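PDB 4M0X: chloromuconate cycloisomerase from Rhodococcus opacus, which belongs to the enolase superfamily, pairing an enolase-type N-terminal domain with a TIM-barrel-like domain that binds a manganese(II) ion. Local coordinates for residues 266-271 / 291-296. Sequence-based numbering, arbitrary orientation.
Sequences SAFAIK and SGLACF
Two phenylalanine rings lie on opposite faces of this parallel strand pair. F268, its CG anti to the carbonyl carbon (chi1 -66°), points to the same face as C295, and L293 meets its tip obliquely: CD1 of L293 sits 3.7 Å from CZ of F268. On the other face F296 has CG anti to its backbone N (chi1 -175°), so the ring leads away from strand 267-270 and takes the methyl of A269 at its edge, CB of A269 lying 4.3 Å from CD2 of F296. A267 and A294 pair methyl to methyl further back on that face, while on the F268 side CG1 of I270 rests 3.8 Å from SG of C295.

Between the faces the backbones alternate as parallel strands do. F268 spans C295, the residue across from it: its N donates to O of A294 at 2.9 Å, nearly straight at 166°, and its O accepts a weak, bent bond from N of F296. I270 N then reaches O of F296 at 2.8 Å, while a longer bond, 3.3 Å from N of A294 to O of S266, opens the ladder.

Helices 272-275 and 278-291 make the link between the strands, a right-handed beta-alpha-beta crossover of the barrel; a Schellman motif at G292 ends helix 278-291 and turns the chain into strand 294-297. That helix packs I284 and A288 against the F268 face, with A256 and L259 of helix 253-262 beside them. The A269 face looks into the barrel, with the side chain of A269 about 6 Å from the manganese ion; K271 follows, salt-bridged to the metal ligand D247. Strands 244-246 and 323-324 flank the pair.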
loop_
_atom_site.group_PDB
_atom_site.type_symbol
_atom_site.label_atom_id
_atom_site.label_comp_id
_atom_site.label_asym_id
_atom_site.label_seq_id
_atom_site.Cartn_x
_atom_site.Cartn_y
_atom_site.Cartn_z
ATOM N N SER A 266 -2.039 2.599 20.038
ATOM C CA SER A 266 -1.761 3.942 20.529
ATOM C C SER A 266 -0.643 3.966 21.557
ATOM O O SER A 266 0.031 5.007 21.709
ATOM C CB SER A 266 -3.026 4.557 21.164
ATOM O OG SER A 266 -4.089 4.604 20.244
ATOM N N ALA A 267 -0.482 2.862 22.293
ATOM C CA ALA A 267 0.500 2.799 23.368
ATOM C C ALA A 267 1.154 1.434 23.620
ATOM O O ALA A 267 0.721 0.402 23.115
ATOM C CB ALA A 267 -0.101 3.320 24.641
ATOM N N PHE A 268 2.223 1.456 24.410
ATOM C CA PHE A 268 2.835 0.241 24.919
ATOM C C PHE A 268 2.605 0.136 26.410
ATOM O O PHE A 268 2.665 1.136 27.123
ATOM C CB PHE A 268 4.339 0.204 24.612
ATOM C CG PHE A 268 4.648 0.109 23.144
ATOM C CD1 PHE A 268 3.679 -0.303 22.237
ATOM C CD2 PHE A 268 5.909 0.405 22.670
ATOM C CE1 PHE A 268 3.959 -0.387 20.891
ATOM C CE2 PHE A 268 6.224 0.282 21.334
ATOM C CZ PHE A 268 5.244 -0.106 20.435
ATOM N N ALA A 269 2.312 -1.070 26.882
ATOM C CA ALA A 269 2.422 -1.357 28.299
ATOM C C ALA A 269 3.846 -1.863 28.491
ATOM O O ALA A 269 4.216 -2.889 27.936
ATOM C CB ALA A 269 1.411 -2.410 28.693
ATOM N N ILE A 270 4.657 -1.126 29.240
ATOM C CA ILE A 270 6.036 -1.526 29.458
ATOM C C ILE A 270 6.172 -2.338 30.755
ATOM O O ILE A 270 5.592 -1.975 31.782
ATOM C CB ILE A 270 6.954 -0.297 29.481
ATOM C CG1 ILE A 270 6.738 0.554 28.222
ATOM C CG2 ILE A 270 8.411 -0.718 29.663
ATOM C CD1 ILE A 270 7.270 -0.048 26.936
ATOM N N LYS A 271 6.925 -3.442 30.701
ATOM C CA LYS A 271 7.037 -4.394 31.818
ATOM C C LYS A 271 8.315 -5.146 31.610
ATOM O O LYS A 271 8.540 -5.605 30.505
ATOM C CB LYS A 271 5.933 -5.443 31.771
ATOM C CG LYS A 271 4.539 -5.037 32.192
ATOM C CD LYS A 271 3.725 -6.288 32.530
ATOM C CE LYS A 271 2.849 -6.759 31.380
ATOM N NZ LYS A 271 1.409 -6.460 31.618
ATOM N N SER A 291 8.510 6.636 17.795
ATOM C CA SER A 291 7.353 6.457 16.929
ATOM C C SER A 291 6.122 7.179 17.458
ATOM O O SER A 291 5.082 7.134 16.874
ATOM C CB SER A 291 7.075 4.978 16.741
ATOM O OG SER A 291 6.590 4.434 17.960
ATOM N N GLY A 292 6.278 7.858 18.572
ATOM C CA GLY A 292 5.256 8.752 19.072
ATOM C C GLY A 292 4.089 8.091 19.773
ATOM O O GLY A 292 3.026 8.712 19.915
ATOM N N LEU A 293 4.289 6.844 20.194
ATOM C CA LEU A 293 3.338 6.120 21.034
ATOM C C LEU A 293 3.624 6.338 22.509
ATOM O O LEU A 293 4.780 6.388 22.942
ATOM C CB LEU A 293 3.389 4.621 20.747
ATOM C CG LEU A 293 3.374 4.308 19.264
ATOM C CD1 LEU A 293 3.615 2.834 18.928
ATOM C CD2 LEU A 293 2.058 4.816 18.712
ATOM N N ALA A 294 2.545 6.432 23.274
ATOM C CA ALA A 294 2.594 6.555 24.730
ATOM C C ALA A 294 3.057 5.285 25.456
ATOM O O ALA A 294 3.031 4.184 24.903
ATOM C CB ALA A 294 1.232 6.964 25.244
ATOM N N CYS A 295 3.460 5.446 26.710
ATOM C CA CYS A 295 3.846 4.317 27.535
ATOM C C CYS A 295 3.045 4.267 28.811
ATOM O O CYS A 295 2.511 5.289 29.314
ATOM C CB CYS A 295 5.331 4.356 27.870
ATOM S SG CYS A 295 6.429 3.890 26.514
ATOM N N PHE A 296 2.979 3.055 29.324
ATOM C CA PHE A 296 2.300 2.757 30.530
ATOM C C PHE A 296 3.305 1.973 31.314
ATOM O O PHE A 296 3.964 1.080 30.761
ATOM C CB PHE A 296 1.124 1.872 30.209
ATOM C CG PHE A 296 0.238 1.569 31.382
ATOM C CD1 PHE A 296 -0.230 2.592 32.217
ATOM C CD2 PHE A 296 -0.199 0.271 31.607
ATOM C CE1 PHE A 296 -1.097 2.312 33.268
ATOM C CE2 PHE A 296 -1.071 -0.017 32.650
ATOM C CZ PHE A 296 -1.519 0.998 33.487
#